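Local structure of acetyltransferase (Escherichia coli, 7BYY) at residues 45-58 with 66-78. The protein acetylates aminoacyl-tRNAs as a GNAT-family toxin of a toxin-antitoxin system, probably using acetyl-CoA to modify glycyl-tRNA. The protein carries 1 engineered substitution. Residues are numbered along the deposited sequence; the frame is centred on the assembly and turned at random.
Sequences LKKSVRNSDCAAKA and ELIGICTFTAYSL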
loop_
_atom_site.group_PDB
_atom_site.type_symbol
_atom_site.label_atom_id
_atom_site.label_comp_id
_atom_site.label_asym_id
_atom_site.label_seq_id
_atom_site.Cartn_x
_atom_site.Cartn_y
_atom_site.Cartn_z
ATOM N N LEU A 45 -16.844 12.553 2.197
ATOM C CA LEU A 45 -16.491 11.146 2.358
ATOM C C LEU A 45 -16.792 10.345 1.097
ATOM O O LEU A 45 -15.987 9.500 0.684
ATOM C CB LEU A 45 -17.230 10.555 3.558
ATOM C CG LEU A 45 -17.184 9.029 3.676
ATOM C CD1 LEU A 45 -15.765 8.538 3.953
ATOM C CD2 LEU A 45 -18.150 8.539 4.740
ATOM N N LYS A 46 -17.943 10.600 0.470
ATOM C CA LYS A 46 -18.356 9.811 -0.687
ATOM C C LYS A 46 -17.401 9.993 -1.862
ATOM O O LYS A 46 -17.030 9.019 -2.528
ATOM C CB LYS A 46 -19.779 10.193 -1.096
ATOM C CG LYS A 46 -20.864 9.720 -0.142
ATOM C CD LYS A 46 -22.234 9.874 -0.773
ATOM C CE LYS A 46 -23.236 8.894 -0.189
ATOM N NZ LYS A 46 -24.447 8.750 -1.055
ATOM N N LYS A 47 -16.987 11.231 -2.128
ATOM C CA LYS A 47 -16.176 11.496 -3.308
ATOM C C LYS A 47 -14.719 11.116 -3.113
ATOM O O LYS A 47 -14.018 10.848 -4.094
ATOM C CB LYS A 47 -16.283 12.965 -3.687
ATOM C CG LYS A 47 -17.649 13.534 -3.398
ATOM C CD LYS A 47 -17.587 15.044 -3.302
ATOM C CE LYS A 47 -18.398 15.662 -4.434
ATOM N NZ LYS A 47 -18.652 17.107 -4.284
ATOM N N SER A 48 -14.241 11.095 -1.869
ATOM C CA SER A 48 -12.855 10.712 -1.634
ATOM C C SER A 48 -12.616 9.255 -2.014
ATOM O O SER A 48 -11.679 8.943 -2.755
ATOM C CB SER A 48 -12.479 10.967 -0.174
ATOM O OG SER A 48 -12.340 12.355 0.069
ATOM N N VAL A 49 -13.461 8.346 -1.521
ATOM C CA VAL A 49 -13.267 6.936 -1.841
ATOM C C VAL A 49 -13.716 6.608 -3.259
ATOM O O VAL A 49 -13.261 5.607 -3.826
ATOM C CB VAL A 49 -13.977 6.024 -0.824
ATOM C CG1 VAL A 49 -13.706 6.502 0.598
ATOM C CG2 VAL A 49 -15.465 5.959 -1.094
ATOM N N ARG A 50 -14.589 7.424 -3.854
ATOM C CA ARG A 50 -14.926 7.244 -5.262
ATOM C C ARG A 50 -13.712 7.515 -6.139
ATOM O O ARG A 50 -13.392 6.731 -7.040
ATOM C CB ARG A 50 -16.088 8.158 -5.647
ATOM C CG ARG A 50 -17.429 7.448 -5.735
ATOM C CD ARG A 50 -18.415 8.223 -6.592
ATOM N NE ARG A 50 -19.224 9.148 -5.801
ATOM C CZ ARG A 50 -20.444 8.875 -5.346
ATOM N NH1 ARG A 50 -20.998 7.696 -5.601
ATOM N NH2 ARG A 50 -21.107 9.779 -4.635
ATOM N N ASN A 51 -13.017 8.623 -5.879
ATOM C CA ASN A 51 -11.723 8.869 -6.504
ATOM C C ASN A 51 -10.691 7.831 -6.090
ATOM O O ASN A 51 -9.650 7.715 -6.744
ATOM C CB ASN A 51 -11.236 10.274 -6.140
ATOM C CG ASN A 51 -10.113 10.762 -7.037
ATOM O OD1 ASN A 51 -9.021 10.190 -7.062
ATOM N ND2 ASN A 51 -10.377 11.832 -7.779
ATOM N N SER A 52 -10.973 7.061 -5.039
ATOM C CA SER A 52 -9.984 6.201 -4.387
ATOM C C SER A 52 -8.831 7.041 -3.844
ATOM O O SER A 52 -7.657 6.685 -3.973
ATOM C CB SER A 52 -9.479 5.091 -5.317
ATOM O OG SER A 52 -8.523 5.579 -6.239
ATOM N N ASP A 53 -9.177 8.188 -3.251
ATOM C CA ASP A 53 -8.220 8.960 -2.470
ATOM C C ASP A 53 -7.879 8.274 -1.155
ATOM O O ASP A 53 -6.833 8.568 -0.568
ATOM C CB ASP A 53 -8.775 10.356 -2.177
ATOM C CG ASP A 53 -8.882 11.221 -3.415
ATOM O OD1 ASP A 53 -7.857 11.415 -4.101
ATOM O OD2 ASP A 53 -9.995 11.713 -3.699
ATOM N N CYS A 54 -8.741 7.378 -0.682
ATOM C CA CYS A 54 -8.555 6.686 0.585
ATOM C C CYS A 54 -9.534 5.524 0.640
ATOM O O CYS A 54 -10.469 5.436 -0.162
ATOM C CB CYS A 54 -8.772 7.623 1.778
ATOM S SG CYS A 54 -10.482 8.216 1.974
ATOM N N ALA A 55 -9.305 4.632 1.599
ATOM C CA ALA A 55 -10.277 3.621 1.981
ATOM C C ALA A 55 -10.848 3.969 3.347
ATOM O O ALA A 55 -10.192 4.627 4.161
ATOM C CB ALA A 55 -9.655 2.226 2.017
ATOM N N ALA A 56 -12.076 3.524 3.596
ATOM C CA ALA A 56 -12.794 3.873 4.813
ATOM C C ALA A 56 -13.311 2.621 5.504
ATOM O O ALA A 56 -13.826 1.705 4.856
ATOM C CB ALA A 56 -13.964 4.818 4.517
ATOM N N LYS A 57 -13.167 2.595 6.826
ATOM C CA LYS A 57 -13.731 1.557 7.677
ATOM C C LYS A 57 -14.817 2.175 8.544
ATOM O O LYS A 57 -14.589 3.205 9.188
ATOM C CB LYS A 57 -12.653 0.915 8.550
ATOM C CG LYS A 57 -12.113 -0.385 7.996
ATOM C CD LYS A 57 -13.143 -1.497 8.099
ATOM C CE LYS A 57 -12.908 -2.555 7.035
ATOM N NZ LYS A 57 -11.463 -2.892 6.914
ATOM N N ALA A 58 -15.991 1.549 8.559
ATOM C CA ALA A 58 -17.152 2.087 9.250
ATOM C C ALA A 58 -17.560 1.184 10.407
ATOM O O ALA A 58 -17.378 -0.036 10.362
ATOM C CB ALA A 58 -18.335 2.259 8.290
ATOM N N GLU A 66 -27.008 3.308 12.467
ATOM C CA GLU A 66 -26.340 4.589 12.658
ATOM C C GLU A 66 -24.826 4.460 12.515
ATOM O O GLU A 66 -24.226 3.430 12.837
ATOM C CB GLU A 66 -26.678 5.168 14.033
ATOM C CG GLU A 66 -28.037 5.844 14.119
ATOM C CD GLU A 66 -28.055 6.984 15.124
ATOM O OE1 GLU A 66 -26.976 7.318 15.658
ATOM O OE2 GLU A 66 -29.144 7.550 15.377
ATOM N N LEU A 67 -24.210 5.534 12.028
ATOM C CA LEU A 67 -22.763 5.584 11.833
ATOM C C LEU A 67 -22.114 5.893 13.175
ATOM O O LEU A 67 -22.148 7.031 13.650
ATOM C CB LEU A 67 -22.400 6.624 10.779
ATOM C CG LEU A 67 -20.912 6.762 10.445
ATOM C CD1 LEU A 67 -20.325 5.420 10.029
ATOM C CD2 LEU A 67 -20.697 7.806 9.361
ATOM N N ILE A 68 -21.520 4.873 13.793
ATOM C CA ILE A 68 -20.898 5.054 15.100
ATOM C C ILE A 68 -19.512 5.664 14.955
ATOM O O ILE A 68 -19.166 6.635 15.639
ATOM C CB ILE A 68 -20.853 3.713 15.855
ATOM C CG1 ILE A 68 -22.270 3.276 16.232
ATOM C CG2 ILE A 68 -19.970 3.821 17.091
ATOM C CD1 ILE A 68 -22.453 1.774 16.298
ATOM N N GLY A 69 -18.698 5.111 14.062
ATOM C CA GLY A 69 -17.362 5.629 13.847
ATOM C C GLY A 69 -16.938 5.481 12.402
ATOM O O GLY A 69 -17.517 4.707 11.631
ATOM N N ILE A 70 -15.909 6.246 12.041
ATOM C CA ILE A 70 -15.329 6.206 10.708
ATOM C C ILE A 70 -13.814 6.140 10.846
ATOM O O ILE A 70 -13.241 6.493 11.880
ATOM C CB ILE A 70 -15.742 7.421 9.847
ATOM C CG1 ILE A 70 -15.719 7.061 8.362
ATOM C CG2 ILE A 70 -14.835 8.612 10.127
ATOM C CD1 ILE A 70 -16.762 6.049 7.966
ATOM N N CYS A 71 -13.166 5.674 9.781
ATOM C CA CYS A 71 -11.717 5.512 9.797
ATOM C C CYS A 71 -11.219 5.478 8.359
ATOM O O CYS A 71 -11.478 4.506 7.644
ATOM C CB CYS A 71 -11.337 4.242 10.540
ATOM S SG CYS A 71 -9.634 3.770 10.296
ATOM N N THR A 72 -10.501 6.517 7.943
ATOM C CA THR A 72 -9.984 6.610 6.585
ATOM C C THR A 72 -8.463 6.510 6.586
ATOM O O THR A 72 -7.791 6.972 7.513
ATOM C CB THR A 72 -10.410 7.916 5.908
ATOM O OG1 THR A 72 -9.977 9.030 6.694
ATOM C CG2 THR A 72 -11.925 7.970 5.752
ATOM N N PHE A 73 -7.927 5.912 5.524
ATOM C CA PHE A 73 -6.500 5.634 5.454
ATOM C C PHE A 73 -6.078 5.554 3.993
ATOM O O PHE A 73 -6.880 5.210 3.120
ATOM C CB PHE A 73 -6.158 4.335 6.188
ATOM C CG PHE A 73 -7.046 3.183 5.818
ATOM C CD1 PHE A 73 -8.274 3.007 6.437
ATOM C CD2 PHE A 73 -6.653 2.274 4.848
ATOM C CE1 PHE A 73 -9.094 1.947 6.097
ATOM C CE2 PHE A 73 -7.467 1.210 4.507
ATOM C CZ PHE A 73 -8.690 1.047 5.133
ATOM N N THR A 74 -4.813 5.889 3.739
ATOM C CA THR A 74 -4.234 5.897 2.401
ATOM C C THR A 74 -2.888 5.183 2.429
ATOM O O THR A 74 -2.436 4.697 3.469
ATOM C CB THR A 74 -4.046 7.326 1.868
ATOM O OG1 THR A 74 -2.906 7.925 2.498
ATOM C CG2 THR A 74 -5.269 8.182 2.145
ATOM N N ALA A 75 -2.241 5.126 1.271
ATOM C CA ALA A 75 -0.861 4.671 1.184
ATOM C C ALA A 75 0.078 5.864 1.306
ATOM O O ALA A 75 -0.242 6.976 0.877
ATOM C CB ALA A 75 -0.607 3.929 -0.129
ATOM N N TYR A 76 1.243 5.626 1.900
ATOM C CA TYR A 76 2.139 6.718 2.246
ATOM C C TYR A 76 3.556 6.177 2.367
ATOM O O TYR A 76 3.766 4.989 2.620
ATOM C CB TYR A 76 1.699 7.394 3.549
ATOM C CG TYR A 76 2.285 8.767 3.782
ATOM C CD1 TYR A 76 2.351 9.700 2.758
ATOM C CD2 TYR A 76 2.760 9.134 5.035
ATOM C CE1 TYR A 76 2.883 10.958 2.974
ATOM C CE2 TYR A 76 3.290 10.388 5.260
ATOM C CZ TYR A 76 3.351 11.296 4.226
ATOM O OH TYR A 76 3.881 12.547 4.448
ATOM N N SER A 77 4.527 7.068 2.180
ATOM C CA SER A 77 5.932 6.708 2.285
ATOM C C SER A 77 6.673 7.796 3.047
ATOM O O SER A 77 6.379 8.984 2.891
ATOM C CB SER A 77 6.569 6.499 0.903
ATOM O OG SER A 77 6.643 7.714 0.176
ATOM N N LEU A 78 7.636 7.379 3.869
ATOM C CA LEU A 78 8.423 8.284 4.693
ATOM C C LEU A 78 9.905 8.012 4.491
ATOM O O LEU A 78 10.307 6.894 4.162
ATOM C CB LEU A 78 8.089 8.130 6.179
ATOM C CG LEU A 78 6.620 8.201 6.585
ATOM C CD1 LEU A 78 6.353 7.279 7.763
ATOM C CD2 LEU A 78 6.241 9.630 6.927
#
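A55 and F73 form an antiparallel hydrogen-bonded pair of a beta hairpin in the GNAT sheet, where strand 55-58, reached by a short loop from the C-terminal end of helix 35-50, lies against strand 67-78 at 158° between their directions. Two bonds define the pair: A55 N to F73 O and F73 N to A55 O, each 2.9 Å. A third backbone bond runs from K57 N to C71 O, 2.7 Å.

The F73 ring folds back over its own partner. With CG held between the backbone N and the carbonyl carbon (chi1 49°), the ring crosses to strand 55-58 and lays one face against A55 O, which stands 3.3 Å above the ring plane and is displaced toward the rim. The A55 methyl meets the far end of the same ring, CB lying 3.5 Å from F73 CE2. F122 and H125 of helix 114-132 also meet this ring, and C71, on the same face of the sheet, touches L118 and F122; this face is therefore packed against that helix.

A56, A58, I70 and T72 point to the opposite face, toward helix 35-50. T72 places CG2 anti to its carbonyl carbon, and that methyl meets A56 CB and C54 SG from two nearly perpendicular directions. L45, on helix 35-50, sets CD1 4.3 Å from T72 CG2 and CD2 against I70 CD1, while I70 CD1 also packs on A58 CB.

S52, at positive phi, closes the helix in a Schellman motif through D53 N to S48 O. The D53 carboxylate forms a salt bridge with K136 of the second subunit, and D53 O lies 3.2 Å from the methyl T74 CG2.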